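Local coordinates for virulent strain associated lipoprotein (PDB 6FZZ) that is a pFam54-family outer surface lipoprotein of a Lyme disease spirochaete, and probably binds glutathione as its Borrelia burgdorferi relative BBE31 can, at residues Asn143-Thr154 / Glu200-Ile211. Sequence-based numbering, arbitrary orientation.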
loop_
_atom_site.group_PDB
_atom_site.type_symbol
_atom_site.label_atom_id
_atom_site.label_comp_id
_atom_site.label_asym_id
_atom_site.label_seq_id
_atom_site.Cartn_x
_atom_site.Cartn_y
_atom_site.Cartn_z
ATOM N N ASN A 143 -4.956 -5.683 22.293
ATOM C CA ASN A 143 -3.826 -4.938 21.762
ATOM C C ASN A 143 -3.636 -5.281 20.278
ATOM O O ASN A 143 -3.559 -4.377 19.447
ATOM C CB ASN A 143 -2.586 -5.249 22.602
ATOM C CG ASN A 143 -1.445 -4.334 22.298
ATOM O OD1 ASN A 143 -1.592 -3.116 22.263
ATOM N ND2 ASN A 143 -0.300 -4.912 22.062
ATOM N N LEU A 144 -3.674 -6.569 19.969
ATOM C CA LEU A 144 -3.506 -7.058 18.633
ATOM C C LEU A 144 -4.565 -6.493 17.702
ATOM O O LEU A 144 -4.255 -6.071 16.557
ATOM C CB LEU A 144 -3.476 -8.597 18.599
ATOM C CG LEU A 144 -3.454 -9.309 17.261
ATOM C CD1 LEU A 144 -2.262 -8.876 16.421
ATOM C CD2 LEU A 144 -3.452 -10.842 17.436
ATOM N N LYS A 145 -5.809 -6.490 18.177
ATOM C CA LYS A 145 -6.879 -5.945 17.380
ATOM C C LYS A 145 -6.676 -4.452 17.120
ATOM O O LYS A 145 -6.829 -4.008 16.017
ATOM C CB LYS A 145 -8.243 -6.198 18.014
ATOM C CG LYS A 145 -9.415 -5.548 17.221
ATOM C CD LYS A 145 -10.651 -5.453 18.109
ATOM C CE LYS A 145 -11.948 -5.190 17.344
ATOM N NZ LYS A 145 -12.117 -3.733 17.214
ATOM N N ASN A 146 -6.386 -3.678 18.141
ATOM C CA ASN A 146 -6.172 -2.269 17.974
ATOM C C ASN A 146 -4.950 -1.991 17.053
ATOM O O ASN A 146 -5.022 -1.078 16.256
ATOM C CB ASN A 146 -5.929 -1.610 19.324
ATOM C CG ASN A 146 -7.172 -1.619 20.229
ATOM O OD1 ASN A 146 -8.324 -1.685 19.774
ATOM N ND2 ASN A 146 -6.931 -1.547 21.522
ATOM N N LEU A 147 -3.856 -2.740 17.199
ATOM C CA LEU A 147 -2.653 -2.550 16.336
ATOM C C LEU A 147 -2.984 -2.841 14.856
ATOM O O LEU A 147 -2.675 -2.077 13.951
ATOM C CB LEU A 147 -1.505 -3.396 16.819
ATOM C CG LEU A 147 -0.871 -2.994 18.165
ATOM C CD1 LEU A 147 0.067 -4.075 18.615
ATOM C CD2 LEU A 147 -0.083 -1.716 18.065
ATOM N N PHE A 148 -3.721 -3.912 14.629
ATOM C CA PHE A 148 -4.039 -4.336 13.264
ATOM C C PHE A 148 -4.965 -3.369 12.577
ATOM O O PHE A 148 -4.793 -3.005 11.388
ATOM C CB PHE A 148 -4.648 -5.741 13.279
ATOM C CG PHE A 148 -4.684 -6.365 11.934
ATOM C CD1 PHE A 148 -3.522 -6.429 11.145
ATOM C CD2 PHE A 148 -5.844 -6.888 11.423
ATOM C CE1 PHE A 148 -3.527 -7.007 9.901
ATOM C CE2 PHE A 148 -5.846 -7.511 10.199
ATOM C CZ PHE A 148 -4.708 -7.543 9.420
ATOM N N GLU A 149 -5.951 -2.893 13.327
ATOM C CA GLU A 149 -6.824 -1.858 12.842
ATOM C C GLU A 149 -6.126 -0.578 12.529
ATOM O O GLU A 149 -6.398 0.053 11.482
ATOM C CB GLU A 149 -7.990 -1.579 13.823
ATOM C CG GLU A 149 -8.937 -2.707 13.909
ATOM C CD GLU A 149 -10.135 -2.403 14.826
ATOM O OE1 GLU A 149 -10.080 -1.449 15.596
ATOM O OE2 GLU A 149 -11.124 -3.144 14.815
ATOM N N LYS A 150 -5.264 -0.164 13.433
ATOM C CA LYS A 150 -4.428 1.014 13.175
ATOM C C LYS A 150 -3.559 0.789 11.916
ATOM O O LYS A 150 -3.472 1.691 11.033
ATOM C CB LYS A 150 -3.531 1.322 14.374
ATOM C CG LYS A 150 -4.282 1.956 15.550
ATOM C CD LYS A 150 -3.330 2.585 16.563
ATOM C CE LYS A 150 -2.715 1.537 17.482
ATOM N NZ LYS A 150 -1.777 2.070 18.541
ATOM N N LEU A 151 -2.947 -0.405 11.803
ATOM C CA LEU A 151 -2.133 -0.718 10.581
ATOM C C LEU A 151 -2.952 -0.599 9.298
ATOM O O LEU A 151 -2.530 0.094 8.358
ATOM C CB LEU A 151 -1.512 -2.129 10.695
ATOM C CG LEU A 151 -0.648 -2.635 9.543
ATOM C CD1 LEU A 151 0.525 -1.671 9.353
ATOM C CD2 LEU A 151 -0.182 -4.026 9.916
ATOM N N LEU A 152 -4.180 -1.158 9.277
ATOM C CA LEU A 152 -5.056 -1.074 8.131
ATOM C C LEU A 152 -5.465 0.374 7.835
ATOM O O LEU A 152 -5.543 0.797 6.664
ATOM C CB LEU A 152 -6.293 -1.997 8.293
ATOM C CG LEU A 152 -6.061 -3.508 8.381
ATOM C CD1 LEU A 152 -7.363 -4.275 8.597
ATOM C CD2 LEU A 152 -5.345 -4.035 7.130
ATOM N N SER A 153 -5.699 1.183 8.885
ATOM C CA SER A 153 -5.990 2.614 8.662
ATOM C C SER A 153 -4.874 3.381 7.977
ATOM O O SER A 153 -5.183 4.319 7.271
ATOM C CB SER A 153 -6.266 3.378 10.003
ATOM O OG SER A 153 -7.209 2.623 10.684
ATOM N N THR A 154 -3.609 3.052 8.243
ATOM C CA THR A 154 -2.489 3.777 7.569
ATOM C C THR A 154 -2.654 3.648 6.093
ATOM O O THR A 154 -2.523 4.612 5.347
ATOM C CB THR A 154 -1.073 3.357 8.036
ATOM O OG1 THR A 154 -0.763 1.980 7.664
ATOM C CG2 THR A 154 -0.972 3.556 9.599
ATOM N N GLU A 200 5.037 4.841 10.593
ATOM C CA GLU A 200 4.008 4.352 11.487
ATOM C C GLU A 200 3.672 2.855 11.243
ATOM O O GLU A 200 3.602 2.070 12.193
ATOM C CB GLU A 200 2.812 5.255 11.344
ATOM C CG GLU A 200 1.671 4.956 12.279
ATOM C CD GLU A 200 0.542 5.982 12.158
ATOM O OE1 GLU A 200 0.787 7.140 11.686
ATOM O OE2 GLU A 200 -0.563 5.590 12.594
ATOM N N SER A 201 3.574 2.442 9.982
ATOM C CA SER A 201 3.295 1.056 9.645
ATOM C C SER A 201 4.387 0.105 10.063
ATOM O O SER A 201 4.122 -1.016 10.504
ATOM C CB SER A 201 2.961 0.939 8.134
ATOM O OG SER A 201 4.116 1.142 7.346
ATOM N N GLU A 202 5.649 0.557 9.962
ATOM C CA GLU A 202 6.801 -0.205 10.427
ATOM C C GLU A 202 6.711 -0.557 11.914
ATOM O O GLU A 202 6.931 -1.694 12.287
ATOM C CB GLU A 202 8.107 0.570 10.136
ATOM C CG GLU A 202 9.353 -0.055 10.658
ATOM C CD GLU A 202 9.655 -1.401 10.042
ATOM O OE1 GLU A 202 9.421 -1.592 8.848
ATOM O OE2 GLU A 202 10.092 -2.303 10.780
ATOM N N LYS A 203 6.414 0.434 12.745
ATOM C CA LYS A 203 6.255 0.234 14.191
ATOM C C LYS A 203 5.023 -0.652 14.545
ATOM O O LYS A 203 5.101 -1.510 15.432
ATOM C CB LYS A 203 6.128 1.615 14.834
ATOM C CG LYS A 203 6.025 1.671 16.357
ATOM C CD LYS A 203 4.634 1.912 16.839
ATOM C CE LYS A 203 4.580 2.321 18.322
ATOM N NZ LYS A 203 5.249 1.317 19.193
ATOM N N LEU A 204 3.889 -0.400 13.920
ATOM C CA LEU A 204 2.680 -1.234 14.129
ATOM C C LEU A 204 2.943 -2.656 13.751
ATOM O O LEU A 204 2.581 -3.589 14.483
ATOM C CB LEU A 204 1.492 -0.699 13.292
ATOM C CG LEU A 204 1.024 0.698 13.698
ATOM C CD1 LEU A 204 0.034 1.228 12.713
ATOM C CD2 LEU A 204 0.470 0.733 15.124
ATOM N N LYS A 205 3.532 -2.841 12.566
ATOM C CA LYS A 205 4.010 -4.182 12.197
ATOM C C LYS A 205 4.925 -4.802 13.271
ATOM O O LYS A 205 4.705 -5.968 13.739
ATOM C CB LYS A 205 4.724 -4.154 10.839
ATOM C CG LYS A 205 5.450 -5.454 10.436
ATOM C CD LYS A 205 6.407 -5.379 9.240
ATOM C CE LYS A 205 7.686 -4.599 9.554
ATOM N NZ LYS A 205 8.537 -4.352 8.404
ATOM N N SER A 206 5.993 -4.080 13.648
ATOM C CA SER A 206 6.954 -4.626 14.639
ATOM C C SER A 206 6.191 -4.910 15.975
ATOM O O SER A 206 6.375 -5.933 16.618
ATOM C CB SER A 206 8.121 -3.632 14.889
ATOM O OG SER A 206 8.751 -3.441 13.620
ATOM N N ASP A 207 5.267 -4.075 16.346
ATOM C CA ASP A 207 4.557 -4.374 17.574
ATOM C C ASP A 207 3.707 -5.665 17.435
ATOM O O ASP A 207 3.646 -6.462 18.365
ATOM C CB ASP A 207 3.662 -3.258 17.981
ATOM C CG ASP A 207 4.416 -2.040 18.534
ATOM O OD1 ASP A 207 5.606 -2.111 18.908
ATOM O OD2 ASP A 207 3.763 -0.999 18.607
ATOM N N ILE A 208 3.051 -5.854 16.285
ATOM C CA ILE A 208 2.287 -7.095 16.042
ATOM C C ILE A 208 3.169 -8.302 16.005
ATOM O O ILE A 208 2.851 -9.327 16.685
ATOM C CB ILE A 208 1.425 -7.012 14.788
ATOM C CG1 ILE A 208 0.314 -5.993 15.069
ATOM C CG2 ILE A 208 0.903 -8.411 14.446
ATOM C CD1 ILE A 208 -0.498 -5.602 13.843
ATOM N N LEU A 209 4.333 -8.188 15.317
ATOM C CA LEU A 209 5.298 -9.295 15.327
ATOM C C LEU A 209 5.876 -9.613 16.745
ATOM O O LEU A 209 6.301 -10.686 16.981
ATOM C CB LEU A 209 6.476 -9.041 14.376
ATOM C CG LEU A 209 6.094 -8.893 12.925
ATOM C CD1 LEU A 209 7.330 -8.596 12.097
ATOM C CD2 LEU A 209 5.365 -10.137 12.455
ATOM N N SER A 210 5.859 -8.666 17.662
ATOM C CA SER A 210 6.333 -8.895 19.020
ATOM C C SER A 210 5.408 -9.745 19.896
ATOM O O SER A 210 5.778 -10.068 21.001
ATOM C CB SER A 210 6.401 -7.545 19.781
ATOM O OG SER A 210 7.412 -6.796 19.248
ATOM N N ILE A 211 4.167 -9.959 19.486
ATOM C CA ILE A 211 3.247 -10.702 20.321
ATOM C C ILE A 211 3.537 -12.175 20.028
ATOM O O ILE A 211 3.325 -12.591 18.917
ATOM C CB ILE A 211 1.806 -10.297 20.015
ATOM C CG1 ILE A 211 1.596 -8.840 20.427
ATOM C CG2 ILE A 211 0.850 -11.242 20.719
ATOM C CD1 ILE A 211 0.305 -8.186 19.908
#
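With CG1 turned anti to its carbonyl carbon (chi1 -68°) and CD1 extended beyond it, I208 reaches into the hole formed by L144, L147, F148 and L151. L204, whose CG takes the same position (chi1 -64°), fills the next hole, among L147, K150, L151 and T154, and these two knobs-into-holes carry the contact. The side chains of I208 and L147 lie alongside in opposite senses, I208 CG1 3.6 Å from L147 CB, while I208 CD1 reaches the edge of the F148 ring, near its plane. L204 CD1 presses on the backbone, 3.5 Å from L151 N. L144 comes across I208 roughly perpendicular to it, its CD1 3.8 Å from I208 CG2. I211 CD1 packs on L144 CB at 4.0 Å. At the other end L151 CD1 meets S201 CB at 3.8 Å; T154 OG1 turns back to its own helix, donating in plane to a lone pair of L151 O at 2.7 Å. No hydrogen bond joins the segments; the axes of helices 143-154 and 200-209 lie at 154°, nearly antiparallel. Within the all-helical Bbcrasp-1-type (pFam54) domain, this buried pairing of helices 138-170 and 180-209 is joined by helix 15-41, whose L22 touches L144, and by helix 105-126, whose I119 and T122 meet L151.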